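Local coordinates for prenyltransference for protein (Lavandula lanata, PDB 5HC7), which probably transfers prenyl groups between isoprenoid diphosphates, like the cis-prenyltransferases that make undecaprenyl diphosphate, at residues 21-26 against 218-223. Residues are numbered along the deposited sequence; the frame is centred on the assembly and turned at random.
With MG (magnesium ion), chain B; DST (dimethylallyl S-thiolodiphosphate), chain D; DST (dimethylallyl S-thiolodiphosphate), chain C.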
ATOM      1  N   ASP A  21     -15.195   5.126   6.712  1.00 31.09           N
ATOM      2  CA  ASP A  21     -15.967   4.140   6.001  1.00 32.70           C
ATOM      3  C   ASP A  21     -17.082   3.669   6.944  1.00 32.90           C
ATOM      4  O   ASP A  21     -17.016   3.926   8.123  1.00 34.70           O
ATOM      5  CB  ASP A  21     -15.052   2.955   5.592  1.00 35.04           C
ATOM      6  CG  ASP A  21     -15.646   2.048   4.474  1.00 36.41           C
ATOM      7  OD1 ASP A  21     -16.535   2.526   3.777  1.00 41.03           O
ATOM      8  OD2 ASP A  21     -15.246   0.859   4.257  1.00 35.00           O
ATOM      9  N   GLY A  22     -18.094   2.979   6.409  1.00 37.71           N
ATOM     10  CA  GLY A  22     -19.188   2.473   7.209  1.00 39.74           C
ATOM     11  C   GLY A  22     -20.424   3.388   7.416  1.00 39.14           C
ATOM     12  O   GLY A  22     -21.316   3.040   8.173  1.00 38.43           O
ATOM     13  N   HIS A  23     -20.527   4.497   6.716  1.00 37.49           N
ATOM     14  CA  HIS A  23     -21.625   5.441   6.951  1.00 39.66           C
ATOM     15  C   HIS A  23     -22.982   4.901   6.524  1.00 40.67           C
ATOM     16  O   HIS A  23     -23.957   5.065   7.220  1.00 44.46           O
ATOM     17  CB  HIS A  23     -21.391   6.740   6.205  1.00 38.00           C
ATOM     18  CG  HIS A  23     -20.181   7.468   6.657  1.00 41.25           C
ATOM     19  ND1 HIS A  23     -18.913   7.159   6.212  1.00 41.22           N
ATOM     20  CD2 HIS A  23     -20.030   8.478   7.537  1.00 42.98           C
ATOM     21  CE1 HIS A  23     -18.042   7.976   6.793  1.00 40.07           C
ATOM     22  NE2 HIS A  23     -18.689   8.764   7.618  1.00 37.30           N
ATOM     23  N   ARG A  24     -23.054   4.307   5.358  1.00 47.32           N
ATOM     24  CA  ARG A  24     -24.294   3.700   4.902  1.00 46.64           C
ATOM     25  C   ARG A  24     -24.682   2.484   5.695  1.00 47.04           C
ATOM     26  O   ARG A  24     -25.827   2.346   6.064  1.00 47.23           O
ATOM     27  CB  ARG A  24     -24.141   3.267   3.489  1.00 52.56           C
ATOM     28  CG  ARG A  24     -23.924   4.418   2.546  1.00 65.57           C
ATOM     29  CD  ARG A  24     -23.052   3.875   1.446  1.00 80.63           C
ATOM     30  NE  ARG A  24     -23.210   4.522   0.175  1.00 89.12           N
ATOM     31  CZ  ARG A  24     -22.546   4.129  -0.905  1.00106.24           C
ATOM     32  NH1 ARG A  24     -21.690   3.097  -0.840  1.00100.48           N
ATOM     33  NH2 ARG A  24     -22.730   4.768  -2.057  1.00114.82           N
ATOM     34  N   LYS A  25     -23.746   1.591   5.952  1.00 44.75           N
ATOM     35  CA  LYS A  25     -24.011   0.469   6.872  1.00 48.06           C
ATOM     36  C   LYS A  25     -24.614   0.950   8.172  1.00 43.79           C
ATOM     37  O   LYS A  25     -25.506   0.334   8.704  1.00 41.90           O
ATOM     38  CB  LYS A  25     -22.751  -0.317   7.233  1.00 49.33           C
ATOM     39  CG  LYS A  25     -22.304  -1.282   6.163  1.00 64.50           C
ATOM     40  CD  LYS A  25     -21.021  -2.005   6.565  1.00 67.52           C
ATOM     41  CE  LYS A  25     -20.263  -2.562   5.352  1.00 76.85           C
ATOM     42  NZ  LYS A  25     -18.772  -2.493   5.538  1.00 78.53           N
ATOM     43  N   TRP A  26     -24.054   2.025   8.701  1.00 40.15           N
ATOM     44  CA  TRP A  26     -24.496   2.586   9.954  1.00 42.14           C
ATOM     45  C   TRP A  26     -25.901   3.157   9.820  1.00 41.25           C
ATOM     46  O   TRP A  26     -26.734   2.900  10.657  1.00 42.18           O
ATOM     47  CB  TRP A  26     -23.527   3.696  10.395  1.00 40.73           C
ATOM     48  CG  TRP A  26     -23.830   4.327  11.745  1.00 39.10           C
ATOM     49  CD1 TRP A  26     -23.337   3.955  12.931  1.00 36.40           C
ATOM     50  CD2 TRP A  26     -24.630   5.478  11.981  1.00 38.03           C
ATOM     51  NE1 TRP A  26     -23.787   4.779  13.925  1.00 41.09           N
ATOM     52  CE2 TRP A  26     -24.591   5.731  13.366  1.00 39.80           C
ATOM     53  CE3 TRP A  26     -25.376   6.325  11.154  1.00 40.19           C
ATOM     54  CZ2 TRP A  26     -25.294   6.767  13.951  1.00 39.27           C
ATOM     55  CZ3 TRP A  26     -26.040   7.373  11.722  1.00 43.06           C
ATOM     56  CH2 TRP A  26     -25.993   7.593  13.113  1.00 41.93           C
ATOM     57  N   LYS A 218     -15.457  -0.917  13.945  1.00 40.67           N
ATOM     58  CA  LYS A 218     -16.276   0.209  14.227  1.00 40.23           C
ATOM     59  C   LYS A 218     -16.634   1.009  12.998  1.00 38.62           C
ATOM     60  O   LYS A 218     -15.732   1.473  12.266  1.00 34.40           O
ATOM     61  CB  LYS A 218     -15.522   1.103  15.226  1.00 47.16           C
ATOM     62  CG  LYS A 218     -16.372   2.136  15.953  1.00 53.63           C
ATOM     63  CD  LYS A 218     -17.071   1.528  17.169  1.00 55.94           C
ATOM     64  CE  LYS A 218     -16.164   1.323  18.352  1.00 51.25           C
ATOM     65  NZ  LYS A 218     -16.167   2.598  19.113  1.00 58.60           N
ATOM     66  N   LEU A 219     -17.943   1.215  12.807  1.00 34.07           N
ATOM     67  CA  LEU A 219     -18.447   2.127  11.800  1.00 32.72           C
ATOM     68  C   LEU A 219     -18.107   3.587  12.101  1.00 31.56           C
ATOM     69  O   LEU A 219     -18.152   4.059  13.242  1.00 32.68           O
ATOM     70  CB  LEU A 219     -19.958   1.926  11.581  1.00 36.44           C
ATOM     71  CG  LEU A 219     -20.405   0.477  11.320  1.00 35.98           C
ATOM     72  CD1 LEU A 219     -21.911   0.454  11.103  1.00 36.85           C
ATOM     73  CD2 LEU A 219     -19.674  -0.123  10.099  1.00 38.07           C
ATOM     74  N   PHE A 220     -17.719   4.342  11.076  1.00 29.95           N
ATOM     75  CA  PHE A 220     -17.178   5.646  11.377  1.00 33.37           C
ATOM     76  C   PHE A 220     -18.127   6.620  12.073  1.00 37.95           C
ATOM     77  O   PHE A 220     -17.694   7.379  12.938  1.00 40.09           O
ATOM     78  CB  PHE A 220     -16.527   6.324  10.218  1.00 31.93           C
ATOM     79  CG  PHE A 220     -15.666   7.476  10.647  1.00 33.92           C
ATOM     80  CD1 PHE A 220     -14.415   7.257  11.191  1.00 31.55           C
ATOM     81  CD2 PHE A 220     -16.142   8.803  10.553  1.00 31.88           C
ATOM     82  CE1 PHE A 220     -13.632   8.315  11.647  1.00 32.09           C
ATOM     83  CE2 PHE A 220     -15.358   9.857  10.955  1.00 32.11           C
ATOM     84  CZ  PHE A 220     -14.095   9.612  11.530  1.00 36.04           C
ATOM     85  N   PRO A 221     -19.420   6.576  11.773  1.00 37.74           N
ATOM     86  CA  PRO A 221     -20.253   7.429  12.629  1.00 36.35           C
ATOM     87  C   PRO A 221     -20.118   7.150  14.138  1.00 40.62           C
ATOM     88  O   PRO A 221     -20.339   8.059  14.921  1.00 41.55           O
ATOM     89  CB  PRO A 221     -21.679   7.123  12.153  1.00 38.17           C
ATOM     90  CG  PRO A 221     -21.521   6.744  10.739  1.00 41.59           C
ATOM     91  CD  PRO A 221     -20.220   5.916  10.742  1.00 40.35           C
ATOM     92  N   ASP A 222     -19.749   5.939  14.545  1.00 37.43           N
ATOM     93  CA  ASP A 222     -19.505   5.626  15.945  1.00 39.45           C
ATOM     94  C   ASP A 222     -18.077   5.873  16.398  1.00 36.71           C
ATOM     95  O   ASP A 222     -17.734   5.553  17.545  1.00 35.65           O
ATOM     96  CB  ASP A 222     -19.828   4.155  16.208  1.00 38.51           C
ATOM     97  CG  ASP A 222     -21.288   3.848  15.976  1.00 44.06           C
ATOM     98  OD1 ASP A 222     -22.102   4.706  16.360  1.00 39.55           O
ATOM     99  OD2 ASP A 222     -21.636   2.787  15.389  1.00 44.32           O
ATOM    100  N   PHE A 223     -17.229   6.401  15.517  1.00 37.81           N
ATOM    101  CA  PHE A 223     -15.777   6.474  15.775  1.00 35.63           C
ATOM    102  C   PHE A 223     -15.463   7.792  16.497  1.00 37.35           C
ATOM    103  O   PHE A 223     -15.586   8.878  15.924  1.00 41.58           O
ATOM    104  CB  PHE A 223     -14.973   6.405  14.463  1.00 37.27           C
ATOM    105  CG  PHE A 223     -13.499   6.331  14.644  1.00 37.27           C
ATOM    106  CD1 PHE A 223     -12.777   7.432  15.039  1.00 40.89           C
ATOM    107  CD2 PHE A 223     -12.805   5.131  14.386  1.00 38.50           C
ATOM    108  CE1 PHE A 223     -11.391   7.364  15.171  1.00 39.60           C
ATOM    109  CE2 PHE A 223     -11.455   5.054  14.558  1.00 36.44           C
ATOM    110  CZ  PHE A 223     -10.737   6.178  14.943  1.00 40.23           C
TER
HETATM  111 MG    MG B 401     -17.802   2.119   1.845  1.00 58.98          MG
HETATM  112  O4  DST D 403     -18.851   1.750   3.509  1.00 53.79           O
HETATM  113  P1  DST D 403     -20.462   2.138   3.529  1.00 54.82           P
HETATM  114  O6  DST D 403     -21.060   1.561   4.949  1.00 40.91           O
HETATM  115  O5  DST D 403     -21.069   1.462   2.289  1.00 68.61           O
HETATM  116  O2  DST D 403     -20.685   3.820   3.586  1.00 45.55           O
HETATM  117  P3  DST D 403     -19.625   4.976   3.139  1.00 41.84           P
HETATM  118  O8  DST D 403     -18.727   5.280   4.293  1.00 38.80           O
HETATM  119  O7  DST D 403     -20.361   6.225   2.385  1.00 49.49           O
HETATM  120  S9  DST D 403     -18.994   4.397   2.178  1.00 62.13           S
HETATM  121  O4  DST C 402     -14.627  -0.014   0.489  1.00 53.35           O
HETATM  122  P1  DST C 402     -14.283   0.446  -0.976  1.00 50.26           P
HETATM  123  O6  DST C 402     -15.372   0.346  -1.957  1.00 65.65           O
HETATM  124  O5  DST C 402     -12.903  -0.351  -1.595  1.00 46.97           O
HETATM  125  O2  DST C 402     -14.067   2.041  -0.870  1.00 71.24           O
HETATM  126  P3  DST C 402     -14.954   3.182  -0.038  1.00 70.40           P
HETATM  127  O8  DST C 402     -15.268   4.388  -1.159  1.00 76.03           O
HETATM  128  O7  DST C 402     -16.190   2.748   0.712  1.00 56.48           O
HETATM  129  S9  DST C 402     -13.436   4.068   1.126  1.00 62.37           S
HETATM  130  C10 DST C 402     -13.536   5.462  -0.098  1.00 63.73           C
HETATM  131  C11 DST C 402     -12.605   6.475   0.368  1.00 64.09           C
HETATM  132  C12 DST C 402     -13.304   7.453   1.306  1.00 63.79           C
HETATM  133  C13 DST C 402     -12.611   7.447   2.704  1.00 61.22           C
HETATM  134  C14 DST C 402     -13.171   8.845   0.715  1.00 66.29           C
HETATM  135  O   HOH W   1     -16.593   0.309   2.142  1.00 38.63           O
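P221 tips the CB-CG edge of its ring onto one face of the W26 indole: its CB lies 3.3 Å from the centroid of the five-membered ring and only 8° off the ring normal, a close CH-pi contact. W26 turns its CG anti to the backbone N (chi1 -177°), which carries the indole off helix 23-30 and across the proline. At the rim of the indole, NE1 donates to D222 OD1 at 3.0 Å, reaching it from above a carboxylate turned 65° from the ring. L219 lays its CD1 against the helix backbone, 3.5 Å from W26 CA. With W26 cut back to an alanine, P221 CB would probably lose the ring face it rests on and D222 OD1 its indole N-H. Deeper in, F220 N donates to D21 O at 3.1 Å, and G22 packs so near L219 that a side chain there would run into CD2. The other side of this turn holds the magnesium ion and a thiolodiphosphate, probably in the active site. D21 OD1 binds magnesium while OD2 pairs with R193, and the backbone N-H groups of G22 to K25 grip the thiolodiphosphate, helped by H23 ND1 at 2.7 Å from its O8. The loop after strand 212-216 thus backs the helix start whose N-H groups, and probably its dipole, face the diphosphate charge.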